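Local coordinates for putative integron gene cassette protein (Uncultured bacterium, PDB 3FUY) that is of unknown function but, as the product of a mobile integron gene cassette, forms an alpha/beta subunit with a mixed beta-sheet, at residues G89-I94 / E160-D165; E129-K134 / F153-R158; A46-G51 / F55-G60. One frame throughout, in Å; residues are numbered along the deposited sequence.

Overall arrangement
All three contacts are mainly apolar and all reach the same mixed sheet, but differ in depth. Contact 3 is buried, joining strand 44-49 to the start of helix 59-79 beside a neighbouring subunit. Contacts 1 and 2 are partly buried. In contact 1 a leucine from the loop after strand 150-160 meets the beginning of strand 91-100, whereas contact 2 sets helix 121-138 against strand 150-160, with a salt bridge within the helix at its margin. I92 CD1 packs 3.5 Å from A131 CB, linking contacts 1 and 2. Contacts 1 and 3 lie on opposite sides of the chain's centre, about 28 Å apart between centres, yet I94 and A46 of neighbouring strands 91-100 and 44-49 touch.

Contact 1. Residues G89-I94 / E160-D165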
ATOM      1  N   GLY B  89     -20.864  24.577   4.755  1.00 39.19           N
ATOM      2  CA  GLY B  89     -20.491  23.707   5.852  1.00 36.02           C
ATOM      3  C   GLY B  89     -21.654  23.519   6.799  1.00 37.43           C
ATOM      4  O   GLY B  89     -22.744  24.028   6.553  1.00 38.29           O
ATOM      5  N   PRO B  90     -21.432  22.768   7.882  1.00 35.75           N
ATOM      6  CA  PRO B  90     -20.140  22.129   8.168  1.00 33.71           C
ATOM      7  C   PRO B  90     -19.893  20.849   7.354  1.00 34.89           C
ATOM      8  O   PRO B  90     -20.836  20.261   6.822  1.00 31.78           O
ATOM      9  CB  PRO B  90     -20.249  21.777   9.649  1.00 35.40           C
ATOM     10  CG  PRO B  90     -21.724  21.647   9.911  1.00 35.39           C
ATOM     11  CD  PRO B  90     -22.417  22.583   8.963  1.00 36.59           C
ATOM     12  N   HIS B  91     -18.628  20.440   7.275  1.00 30.32           N
ATOM     13  CA  HIS B  91     -18.247  19.139   6.733  1.00 30.30           C
ATOM     14  C   HIS B  91     -18.019  18.153   7.883  1.00 31.94           C
ATOM     15  O   HIS B  91     -17.362  18.487   8.878  1.00 31.45           O
ATOM     16  CB  HIS B  91     -16.928  19.236   5.963  1.00 27.15           C
ATOM     17  CG  HIS B  91     -16.990  20.040   4.701  1.00 34.71           C
ATOM     18  ND1 HIS B  91     -17.359  19.499   3.485  1.00 31.06           N
ATOM     19  CD2 HIS B  91     -16.652  21.326   4.449  1.00 36.33           C
ATOM     20  CE1 HIS B  91     -17.286  20.429   2.549  1.00 31.71           C
ATOM     21  NE2 HIS B  91     -16.853  21.545   3.107  1.00 39.36           N
ATOM     22  N   ILE B  92     -18.540  16.936   7.751  1.00 28.19           N
ATOM     23  CA  ILE B  92     -18.212  15.876   8.692  1.00 26.85           C
ATOM     24  C   ILE B  92     -17.436  14.832   7.910  1.00 25.38           C
ATOM     25  O   ILE B  92     -17.956  14.263   6.956  1.00 26.78           O
ATOM     26  CB  ILE B  92     -19.469  15.206   9.285  1.00 26.28           C
ATOM     27  CG1 ILE B  92     -20.429  16.242   9.860  1.00 35.36           C
ATOM     28  CG2 ILE B  92     -19.079  14.229  10.356  1.00 26.42           C
ATOM     29  CD1 ILE B  92     -21.590  15.613  10.624  1.00 34.60           C
ATOM     30  N   ARG B  93     -16.193  14.581   8.301  1.00 25.85           N
ATOM     31  CA  ARG B  93     -15.331  13.711   7.515  1.00 24.66           C
ATOM     32  C   ARG B  93     -14.753  12.598   8.362  1.00 26.17           C
ATOM     33  O   ARG B  93     -14.264  12.843   9.465  1.00 25.24           O
ATOM     34  CB  ARG B  93     -14.184  14.521   6.893  1.00 24.42           C
ATOM     35  CG  ARG B  93     -14.636  15.749   6.119  1.00 24.43           C
ATOM     36  CD  ARG B  93     -15.524  15.375   4.918  1.00 24.53           C
ATOM     37  NE  ARG B  93     -14.883  14.427   4.003  1.00 23.07           N
ATOM     38  CZ  ARG B  93     -15.443  14.006   2.869  1.00 27.20           C
ATOM     39  NH1 ARG B  93     -16.633  14.468   2.510  1.00 27.87           N
ATOM     40  NH2 ARG B  93     -14.813  13.142   2.082  1.00 26.36           N
ATOM     41  N   ILE B  94     -14.792  11.365   7.858  1.00 22.48           N
ATOM     42  CA  ILE B  94     -14.186  10.277   8.617  1.00 24.51           C
ATOM     43  C   ILE B  94     -12.664  10.319   8.422  1.00 25.31           C
ATOM     44  O   ILE B  94     -12.178  10.740   7.366  1.00 22.24           O
ATOM     45  CB  ILE B  94     -14.771   8.910   8.215  1.00 22.43           C
ATOM     46  CG1 ILE B  94     -14.405   7.850   9.243  1.00 22.65           C
ATOM     47  CG2 ILE B  94     -14.307   8.493   6.803  1.00 23.49           C
ATOM     48  CD1 ILE B  94     -15.224   6.551   9.101  1.00 24.43           C
ATOM     49  N   GLU B 160     -11.701  26.510   8.651  1.00 40.32           N
ATOM     50  CA  GLU B 160     -11.004  26.670   7.397  1.00 38.97           C
ATOM     51  C   GLU B 160     -11.819  27.631   6.570  1.00 39.63           C
ATOM     52  O   GLU B 160     -13.033  27.685   6.699  1.00 38.26           O
ATOM     53  CB  GLU B 160     -10.916  25.327   6.667  1.00 39.27           C
ATOM     54  CG  GLU B 160     -10.144  24.246   7.407  1.00 36.55           C
ATOM     55  CD  GLU B 160      -8.644  24.414   7.281  1.00 39.79           C
ATOM     56  OE1 GLU B 160      -8.205  25.405   6.662  1.00 40.43           O
ATOM     57  OE2 GLU B 160      -7.901  23.559   7.807  1.00 40.30           O
ATOM     58  N   LEU B 161     -11.156  28.398   5.716  1.00 41.40           N
ATOM     59  CA  LEU B 161     -11.877  29.211   4.768  1.00 38.29           C
ATOM     60  C   LEU B 161     -12.332  28.263   3.670  1.00 42.37           C
ATOM     61  O   LEU B 161     -11.513  27.764   2.898  1.00 43.83           O
ATOM     62  CB  LEU B 161     -10.961  30.298   4.208  1.00 47.46           C
ATOM     63  CG  LEU B 161     -11.616  31.344   3.309  1.00 47.90           C
ATOM     64  CD1 LEU B 161     -12.781  32.004   4.020  1.00 45.68           C
ATOM     65  CD2 LEU B 161     -10.585  32.384   2.879  1.00 54.88           C
ATOM     66  N   LEU B 162     -13.632  28.005   3.597  1.00 36.65           N
ATOM     67  CA  LEU B 162     -14.130  26.925   2.756  1.00 38.17           C
ATOM     68  C   LEU B 162     -14.042  27.224   1.254  1.00 44.98           C
ATOM     69  O   LEU B 162     -14.168  26.317   0.422  1.00 43.44           O
ATOM     70  CB  LEU B 162     -15.562  26.563   3.140  1.00 37.93           C
ATOM     71  CG  LEU B 162     -15.789  26.100   4.578  1.00 35.81           C
ATOM     72  CD1 LEU B 162     -17.217  25.656   4.710  1.00 42.45           C
ATOM     73  CD2 LEU B 162     -14.853  24.974   4.960  1.00 37.79           C
ATOM     74  N   SER B 163     -13.824  28.488   0.909  1.00 43.36           N
ATOM     75  CA  SER B 163     -13.754  28.877  -0.494  1.00 43.54           C
ATOM     76  C   SER B 163     -12.313  28.915  -1.001  1.00 40.73           C
ATOM     77  O   SER B 163     -12.073  29.062  -2.192  1.00 46.40           O
ATOM     78  CB  SER B 163     -14.439  30.230  -0.705  1.00 39.98           C
ATOM     79  OG  SER B 163     -13.714  31.257  -0.060  1.00 44.73           O
ATOM     80  N   SER B 164     -11.357  28.777  -0.090  1.00 42.92           N
ATOM     81  CA  SER B 164      -9.945  28.804  -0.453  1.00 43.72           C
ATOM     82  C   SER B 164      -9.559  27.670  -1.415  1.00 45.25           C
ATOM     83  O   SER B 164     -10.010  26.529  -1.268  1.00 40.74           O
ATOM     84  CB  SER B 164      -9.076  28.743   0.804  1.00 43.76           C
ATOM     85  OG  SER B 164      -7.702  28.628   0.468  1.00 44.71           O
ATOM     86  N   ASP B 165      -8.731  27.988  -2.408  1.00 44.68           N
ATOM     87  CA  ASP B 165      -8.225  26.965  -3.317  1.00 39.61           C
ATOM     88  C   ASP B 165      -7.353  25.974  -2.557  1.00 36.92           C
ATOM     89  O   ASP B 165      -7.115  24.865  -3.022  1.00 39.90           O
ATOM     90  CB  ASP B 165      -7.416  27.593  -4.458  1.00 41.47           C
ATOM     91  CG  ASP B 165      -8.293  28.189  -5.544  1.00 44.22           C
ATOM     92  OD1 ASP B 165      -9.532  28.071  -5.452  1.00 48.05           O
ATOM     93  OD2 ASP B 165      -7.739  28.776  -6.502  1.00 51.69           O
TER
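L162 reaches across to G89 and H91 with both of its methyl groups, and this forked end carries the whole of the small interface, in which about 103 Å² is buried. CB leaves the loop in the direction of segment 89-94. The first torsion (chi1 -59°), with CG beside the backbone N, directs CG toward G89 and H91, and the second (chi2 -174°) places CD1 and CD2 on their separate partners. CD1 lies against the bare backbone of G89, 3.8 Å from G89 N and 4.0 Å from G89 CA. Because G89 has no side chain, the methyl can come down directly on the main chain just ahead of the cis peptide bond that leads into P90. CD2, the other branch, meets the imidazole of H91 at its edge and near the ring plane, with L162 CD2 4.1 Å from H91 CD2. The two side chains approach from opposite directions, and no hydrogen bond joins the segments.

On the loop side, L162 occupies the second position of a type I turn from L161 to S164, which is closed by a bond of 3.2 Å from S164 N to L161 O. The turn directs L162 toward segment 89-94, while L161 and S163 are exposed.

The histidine ring also meets F87 edge to face, and F167 with the planes at about 45°. From H91 onward, strand 91-100 runs antiparallel to strand 106-116, and H91 is tied to I114 by backbone bonding. Q76 of helix 59-79 touches the histidine and bonds to P90 O and I92 N. Helices 59-79 and 121-138 cover the P90/I92 face, while the L162 loop and the aromatics F87 and F167 meet H91.

Contact 2. Residues E129-K134 / F153-R158; sequences ELAKEK and FEMKLR
A131 and K132, on one turn of helix 121-138, receive the selenium end of M155, which is modelled as selenomethionine. Its chain rises from strand 150-160 extended as far as SE and bent only at the last bond; CG stands anti to the backbone N (chi1 180°), and this carries SE up to the helix. There M155 SE lies 4.2 Å from A131 CB and 4.1 Å from K132 CG, the latter side chain passing across it at a slant. The terminal CE appears closer still to the lysine CG, but its placement is doubtful because it also collides with the ring of F153 in the model.

F153, two residues earlier on the strand, points the same way. Its ring is lifted toward the helix by a first torsion of 73°, which sets CG between the backbone N and the carbonyl carbon. The ring reaches the helix through its outermost carbon: F153 CZ is 4.0 Å from K132 O, approached obliquely, and 4.3 Å from K132 CG. Selenium, ring and lysine methylene together make the close part of the interface, further covered by L135 of the helix.

The outer margin is looser and polar. Beyond CG the lysine chain bends and leads away from the strand, and K132 NZ pairs with E129 OE2 at 3.1 Å, a salt bridge within one helical turn. The aliphatic stem of K132 thus packs on the strand, its ammonium group staying on the helix's outer side with exposed E129. On the inner side, A131 is buried against L113 and I79.

The segments 129-134 and 153-158 run at 155°, nearly antiparallel, with their axes 10.6 Å apart at closest approach. This is the packing of a beta-alpha-beta unit, in which helix 121-138 connects the adjacent parallel strands 106-116 and 150-160.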
ATOM      1  N   GLU B 129     -23.356  20.302  17.923  1.00 36.48           N
ATOM      2  CA  GLU B 129     -24.394  19.498  18.566  1.00 38.34           C
ATOM      3  C   GLU B 129     -25.223  18.716  17.564  1.00 35.01           C
ATOM      4  O   GLU B 129     -25.554  17.562  17.798  1.00 32.11           O
ATOM      5  CB  GLU B 129     -25.310  20.369  19.428  1.00 39.74           C
ATOM      6  CG  GLU B 129     -24.605  20.940  20.643  1.00 44.99           C
ATOM      7  CD  GLU B 129     -23.923  19.866  21.469  1.00 50.47           C
ATOM      8  OE1 GLU B 129     -24.635  18.991  22.011  1.00 52.95           O
ATOM      9  OE2 GLU B 129     -22.673  19.895  21.576  1.00 53.56           O
ATOM     10  N   LEU B 130     -25.560  19.359  16.452  1.00 36.30           N
ATOM     11  CA  LEU B 130     -26.302  18.707  15.387  1.00 37.94           C
ATOM     12  C   LEU B 130     -25.498  17.540  14.827  1.00 36.03           C
ATOM     13  O   LEU B 130     -26.008  16.428  14.706  1.00 36.81           O
ATOM     14  CB  LEU B 130     -26.635  19.704  14.286  1.00 35.23           C
ATOM     15  CG  LEU B 130     -27.523  19.147  13.180  1.00 40.78           C
ATOM     16  CD1 LEU B 130     -28.873  18.738  13.756  1.00 41.56           C
ATOM     17  CD2 LEU B 130     -27.682  20.158  12.061  1.00 46.29           C
ATOM     18  N   ALA B 131     -24.232  17.800  14.512  1.00 36.07           N
ATOM     19  CA  ALA B 131     -23.335  16.768  13.999  1.00 35.70           C
ATOM     20  C   ALA B 131     -23.209  15.588  14.970  1.00 33.57           C
ATOM     21  O   ALA B 131     -23.311  14.433  14.562  1.00 30.89           O
ATOM     22  CB  ALA B 131     -21.954  17.365  13.657  1.00 29.79           C
ATOM     23  N   LYS B 132     -23.028  15.870  16.259  1.00 34.84           N
ATOM     24  CA  LYS B 132     -22.889  14.793  17.241  1.00 33.63           C
ATOM     25  C   LYS B 132     -24.153  13.929  17.306  1.00 33.48           C
ATOM     26  O   LYS B 132     -24.089  12.703  17.430  1.00 30.94           O
ATOM     27  CB  LYS B 132     -22.544  15.342  18.630  1.00 35.68           C
ATOM     28  CG  LYS B 132     -21.143  15.908  18.746  1.00 40.74           C
ATOM     29  CD  LYS B 132     -20.713  16.090  20.209  1.00 43.45           C
ATOM     30  CE  LYS B 132     -21.584  17.090  20.947  1.00 48.92           C
ATOM     31  NZ  LYS B 132     -21.096  17.329  22.349  1.00 53.76           N
ATOM     32  N   GLU B 133     -25.301  14.586  17.229  1.00 31.25           N
ATOM     33  CA  GLU B 133     -26.584  13.905  17.186  1.00 35.95           C
ATOM     34  C   GLU B 133     -26.645  12.979  15.966  1.00 33.91           C
ATOM     35  O   GLU B 133     -26.921  11.796  16.096  1.00 28.45           O
ATOM     36  CB  GLU B 133     -27.698  14.951  17.125  1.00 38.91           C
ATOM     37  CG  GLU B 133     -29.116  14.417  17.112  1.00 48.19           C
ATOM     38  CD  GLU B 133     -30.140  15.533  16.899  1.00 54.80           C
ATOM     39  OE1 GLU B 133     -29.934  16.652  17.432  1.00 54.05           O
ATOM     40  OE2 GLU B 133     -31.143  15.293  16.189  1.00 60.94           O
ATOM     41  N   LYS B 134     -26.375  13.518  14.780  1.00 30.11           N
ATOM     42  CA  LYS B 134     -26.421  12.698  13.572  1.00 32.71           C
ATOM     43  C   LYS B 134     -25.450  11.526  13.646  1.00 29.29           C
ATOM     44  O   LYS B 134     -25.779  10.424  13.222  1.00 29.18           O
ATOM     45  CB  LYS B 134     -26.145  13.532  12.317  1.00 34.77           C
ATOM     46  CG  LYS B 134     -27.104  14.705  12.127  1.00 37.66           C
ATOM     47  CD  LYS B 134     -28.543  14.234  12.015  1.00 44.14           C
ATOM     48  CE  LYS B 134     -29.488  15.397  11.703  1.00 49.81           C
ATOM     49  NZ  LYS B 134     -30.906  14.948  11.625  1.00 57.06           N
ATOM     50  N   PHE B 153     -17.221   7.423  19.086  1.00 28.04           N
ATOM     51  CA  PHE B 153     -16.477   8.310  18.196  1.00 28.41           C
ATOM     52  C   PHE B 153     -15.789   9.461  18.926  1.00 30.11           C
ATOM     53  O   PHE B 153     -16.126   9.783  20.067  1.00 25.90           O
ATOM     54  CB  PHE B 153     -17.356   8.841  17.052  1.00 28.39           C
ATOM     55  CG  PHE B 153     -18.361   9.869  17.476  1.00 28.59           C
ATOM     56  CD1 PHE B 153     -18.144  11.212  17.234  1.00 31.46           C
ATOM     57  CD2 PHE B 153     -19.529   9.494  18.105  1.00 29.86           C
ATOM     58  CE1 PHE B 153     -19.079  12.165  17.631  1.00 32.75           C
ATOM     59  CE2 PHE B 153     -20.469  10.441  18.500  1.00 31.11           C
ATOM     60  CZ  PHE B 153     -20.246  11.780  18.263  1.00 29.50           C
ATOM     61  N   GLU B 154     -14.810  10.055  18.255  1.00 24.72           N
ATOM     62  CA  GLU B 154     -14.181  11.291  18.709  1.00 33.22           C
ATOM     63  C   GLU B 154     -14.226  12.276  17.564  1.00 28.87           C
ATOM     64  O   GLU B 154     -13.889  11.935  16.415  1.00 28.04           O
ATOM     65  CB  GLU B 154     -12.720  11.071  19.117  1.00 32.15           C
ATOM     66  CG  GLU B 154     -12.514  10.507  20.505  1.00 38.79           C
ATOM     67  CD  GLU B 154     -11.054  10.571  20.934  1.00 40.89           C
ATOM     68  OE1 GLU B 154     -10.300  11.379  20.345  1.00 40.99           O
ATOM     69  OE2 GLU B 154     -10.659   9.811  21.850  1.00 43.04           O
HETATM   70  N   MSE B 155     -14.613  13.504  17.880  1.00 30.16           N
HETATM   71  CA  MSE B 155     -14.761  14.543  16.884  1.00 31.88           C
HETATM   72  C   MSE B 155     -13.775  15.695  17.092  1.00 35.88           C
HETATM   73  O   MSE B 155     -13.834  16.417  18.088  1.00 35.71           O
HETATM   74  CB  MSE B 155     -16.187  15.071  16.922  1.00 29.35           C
HETATM   75  CG  MSE B 155     -16.457  16.172  15.928  1.00 32.29           C
HETATM   76 SE   MSE B 155     -18.390  16.483  15.795  0.71 42.19          SE
HETATM   77  CE  MSE B 155     -18.959  14.720  16.285  1.00 40.91           C
ATOM     78  N   LYS B 156     -12.866  15.856  16.141  1.00 30.77           N
ATOM     79  CA  LYS B 156     -11.926  16.965  16.147  1.00 30.75           C
ATOM     80  C   LYS B 156     -12.576  18.143  15.433  1.00 34.70           C
ATOM     81  O   LYS B 156     -13.266  17.964  14.420  1.00 34.33           O
ATOM     82  CB  LYS B 156     -10.626  16.546  15.436  1.00 32.82           C
ATOM     83  CG  LYS B 156      -9.520  17.568  15.514  1.00 34.99           C
ATOM     84  CD  LYS B 156      -8.279  17.139  14.745  1.00 33.56           C
ATOM     85  CE  LYS B 156      -7.638  15.918  15.358  1.00 36.66           C
ATOM     86  NZ  LYS B 156      -6.530  15.415  14.492  1.00 37.22           N
ATOM     87  N   LEU B 157     -12.376  19.346  15.959  1.00 31.70           N
ATOM     88  CA  LEU B 157     -12.962  20.539  15.365  1.00 31.27           C
ATOM     89  C   LEU B 157     -11.916  21.338  14.588  1.00 37.59           C
ATOM     90  O   LEU B 157     -10.799  21.552  15.060  1.00 38.74           O
ATOM     91  CB  LEU B 157     -13.594  21.415  16.446  1.00 32.86           C
ATOM     92  CG  LEU B 157     -14.420  20.673  17.497  1.00 36.76           C
ATOM     93  CD1 LEU B 157     -14.743  21.575  18.707  1.00 37.26           C
ATOM     94  CD2 LEU B 157     -15.694  20.134  16.869  1.00 36.13           C
ATOM     95  N   ARG B 158     -12.282  21.770  13.388  1.00 33.20           N
ATOM     96  CA  ARG B 158     -11.379  22.546  12.551  1.00 36.36           C
ATOM     97  C   ARG B 158     -12.134  23.745  12.044  1.00 33.89           C
ATOM     98  O   ARG B 158     -13.355  23.723  11.945  1.00 33.95           O
ATOM     99  CB  ARG B 158     -10.875  21.717  11.347  1.00 31.63           C
ATOM    100  CG  ARG B 158      -9.968  20.547  11.719  1.00 33.42           C
ATOM    101  CD  ARG B 158      -9.491  19.790  10.487  1.00 30.81           C
ATOM    102  NE  ARG B 158      -8.557  18.706  10.809  1.00 32.16           N
ATOM    103  CZ  ARG B 158      -7.266  18.883  11.085  1.00 35.83           C
ATOM    104  NH1 ARG B 158      -6.748  20.109  11.065  1.00 34.91           N
ATOM    105  NH2 ARG B 158      -6.487  17.839  11.370  1.00 31.88           N
TER

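Contact 3. Residues A46-G51 / F55-G60; sequences AVLRIG and FPADKG
The carbonyl oxygen of F55 sits over the fork of I50: F55 O lies 3.1 Å from I50 CB, and both CG1 and CG2 are nearly as close. The oxygen thus faces the fork of the isoleucine on the side away from I50 CA, a snug contact without a hydrogen bond.

From this fork the two branches part. I50 CG2 packs 4.1 Å from F55 CB, whereas I50 CG1 runs on to A57, 3.9 Å from A57 CB. The bend at chi2 (-58°) keeps the terminal methyl over the same alanine, with I50 CD1 4.0 Å from A57 CB. L48, two residues back, adds its CD2 to A57 CB, also at 4.0 Å. A57 is therefore held by L48 of strand 44-49 and I50 just past its end.

The F55 ring turns away from I50 and meets H168 of a neighbouring subunit, whose R38 donates to A57 O. Following A57, D58 is the N-cap of helix 59-79, its OD1 accepting a hydrogen bond from D61 N. The arrangement is the strand-to-helix turn that opens a beta-alpha-beta crossover, in which helix 59-79 joins the parallel neighbouring strands 44-49 and 91-100.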
ATOM      1  N   ALA B  46     -10.232   6.638   4.467  1.00 21.55           N
ATOM      2  CA  ALA B  46     -10.131   6.280   5.879  1.00 22.67           C
ATOM      3  C   ALA B  46      -8.933   5.402   6.142  1.00 21.52           C
ATOM      4  O   ALA B  46      -8.525   4.605   5.292  1.00 21.85           O
ATOM      5  CB  ALA B  46     -11.410   5.583   6.354  1.00 25.01           C
ATOM      6  N   VAL B  47      -8.381   5.541   7.336  1.00 21.93           N
ATOM      7  CA  VAL B  47      -7.403   4.596   7.825  1.00 19.81           C
ATOM      8  C   VAL B  47      -8.079   3.571   8.731  1.00 24.42           C
ATOM      9  O   VAL B  47      -8.798   3.920   9.662  1.00 24.31           O
ATOM     10  CB  VAL B  47      -6.265   5.296   8.591  1.00 21.57           C
ATOM     11  CG1 VAL B  47      -5.250   4.270   9.070  1.00 23.76           C
ATOM     12  CG2 VAL B  47      -5.583   6.355   7.699  1.00 22.66           C
ATOM     13  N   LEU B  48      -7.823   2.299   8.464  1.00 23.16           N
ATOM     14  CA  LEU B  48      -8.254   1.240   9.352  1.00 22.29           C
ATOM     15  C   LEU B  48      -7.084   0.753  10.221  1.00 26.40           C
ATOM     16  O   LEU B  48      -6.011   0.397   9.714  1.00 22.09           O
ATOM     17  CB  LEU B  48      -8.841   0.087   8.555  1.00 24.26           C
ATOM     18  CG  LEU B  48      -9.181  -1.163   9.362  1.00 25.76           C
ATOM     19  CD1 LEU B  48     -10.252  -0.844  10.419  1.00 25.88           C
ATOM     20  CD2 LEU B  48      -9.650  -2.249   8.414  1.00 22.07           C
ATOM     21  N   ARG B  49      -7.294   0.763  11.534  1.00 24.72           N
ATOM     22  CA  ARG B  49      -6.282   0.287  12.482  1.00 28.93           C
ATOM     23  C   ARG B  49      -6.851  -0.781  13.399  1.00 28.15           C
ATOM     24  O   ARG B  49      -7.921  -0.597  13.977  1.00 26.72           O
ATOM     25  CB  ARG B  49      -5.792   1.435  13.355  1.00 30.56           C
ATOM     26  CG  ARG B  49      -4.698   2.253  12.742  1.00 41.35           C
ATOM     27  CD  ARG B  49      -4.277   3.397  13.663  1.00 46.13           C
ATOM     28  NE  ARG B  49      -3.117   4.089  13.099  1.00 53.26           N
ATOM     29  CZ  ARG B  49      -1.915   4.119  13.666  1.00 53.63           C
ATOM     30  NH1 ARG B  49      -1.714   3.520  14.841  1.00 53.72           N
ATOM     31  NH2 ARG B  49      -0.919   4.763  13.065  1.00 53.44           N
ATOM     32  N   ILE B  50      -6.139  -1.894  13.535  1.00 26.46           N
ATOM     33  CA  ILE B  50      -6.481  -2.860  14.556  1.00 27.92           C
ATOM     34  C   ILE B  50      -5.560  -2.558  15.749  1.00 30.08           C
ATOM     35  O   ILE B  50      -4.596  -3.269  16.011  1.00 30.79           O
ATOM     36  CB  ILE B  50      -6.304  -4.297  14.058  1.00 28.30           C
ATOM     37  CG1 ILE B  50      -6.822  -4.457  12.612  1.00 27.12           C
ATOM     38  CG2 ILE B  50      -6.976  -5.269  15.008  1.00 24.16           C
ATOM     39  CD1 ILE B  50      -8.310  -4.070  12.416  1.00 24.26           C
ATOM     40  N   GLY B  51      -5.873  -1.474  16.443  1.00 27.21           N
ATOM     41  CA  GLY B  51      -4.949  -0.832  17.362  1.00 32.35           C
ATOM     42  C   GLY B  51      -4.585  -1.620  18.607  1.00 33.32           C
ATOM     43  O   GLY B  51      -3.405  -1.772  18.933  1.00 35.16           O
ATOM     44  N   PHE B  55      -3.845  -7.264  15.628  1.00 26.00           N
ATOM     45  CA  PHE B  55      -4.200  -8.439  14.850  1.00 28.12           C
ATOM     46  C   PHE B  55      -4.404  -8.004  13.390  1.00 29.19           C
ATOM     47  O   PHE B  55      -4.738  -6.848  13.134  1.00 25.15           O
ATOM     48  CB  PHE B  55      -5.474  -9.105  15.370  1.00 28.23           C
ATOM     49  CG  PHE B  55      -5.343  -9.726  16.752  1.00 30.03           C
ATOM     50  CD1 PHE B  55      -4.112  -9.895  17.346  1.00 28.21           C
ATOM     51  CD2 PHE B  55      -6.469 -10.183  17.418  1.00 30.29           C
ATOM     52  CE1 PHE B  55      -4.001 -10.482  18.611  1.00 35.20           C
ATOM     53  CE2 PHE B  55      -6.373 -10.767  18.679  1.00 35.84           C
ATOM     54  CZ  PHE B  55      -5.134 -10.914  19.275  1.00 32.77           C
ATOM     55  N   PRO B  56      -4.180  -8.924  12.442  1.00 24.88           N
ATOM     56  CA  PRO B  56      -4.339  -8.580  11.017  1.00 28.56           C
ATOM     57  C   PRO B  56      -5.797  -8.227  10.709  1.00 29.61           C
ATOM     58  O   PRO B  56      -6.710  -8.943  11.138  1.00 29.20           O
ATOM     59  CB  PRO B  56      -3.965  -9.879  10.278  1.00 29.22           C
ATOM     60  CG  PRO B  56      -3.381 -10.791  11.298  1.00 33.28           C
ATOM     61  CD  PRO B  56      -3.857 -10.345  12.649  1.00 26.77           C
ATOM     62  N   ALA B  57      -6.012  -7.134   9.985  1.00 27.44           N
ATOM     63  CA  ALA B  57      -7.352  -6.807   9.509  1.00 26.77           C
ATOM     64  C   ALA B  57      -7.930  -7.885   8.589  1.00 27.31           C
ATOM     65  O   ALA B  57      -7.257  -8.372   7.669  1.00 26.69           O
ATOM     66  CB  ALA B  57      -7.360  -5.456   8.839  1.00 24.61           C
ATOM     67  N   ASP B  58      -9.178  -8.281   8.850  1.00 26.25           N
ATOM     68  CA  ASP B  58      -9.837  -9.252   7.992  1.00 27.21           C
ATOM     69  C   ASP B  58     -10.948  -8.621   7.147  1.00 24.44           C
ATOM     70  O   ASP B  58     -11.169  -7.421   7.209  1.00 22.48           O
ATOM     71  CB  ASP B  58     -10.314 -10.483   8.778  1.00 28.57           C
ATOM     72  CG  ASP B  58     -11.384 -10.160   9.800  1.00 29.95           C
ATOM     73  OD1 ASP B  58     -12.045  -9.098   9.697  1.00 32.75           O
ATOM     74  OD2 ASP B  58     -11.566 -10.982  10.714  1.00 32.78           O
ATOM     75  N   LYS B  59     -11.616  -9.423   6.325  1.00 26.27           N
ATOM     76  CA  LYS B  59     -12.656  -8.876   5.460  1.00 25.98           C
ATOM     77  C   LYS B  59     -13.747  -8.211   6.309  1.00 24.96           C
ATOM     78  O   LYS B  59     -14.309  -7.186   5.917  1.00 24.71           O
ATOM     79  CB  LYS B  59     -13.275  -9.977   4.602  1.00 31.06           C
ATOM     80  CG  LYS B  59     -13.760  -9.485   3.251  1.00 40.70           C
ATOM     81  CD  LYS B  59     -14.479 -10.571   2.464  1.00 40.08           C
ATOM     82  CE  LYS B  59     -13.657 -11.830   2.371  1.00 36.14           C
ATOM     83  NZ  LYS B  59     -14.360 -12.858   1.527  1.00 39.51           N
ATOM     84  N   GLY B  60     -14.034  -8.798   7.468  1.00 22.76           N
ATOM     85  CA  GLY B  60     -15.054  -8.262   8.363  1.00 26.58           C
ATOM     86  C   GLY B  60     -14.691  -6.884   8.888  1.00 25.25           C
ATOM     87  O   GLY B  60     -15.498  -5.952   8.842  1.00 23.93           O
TER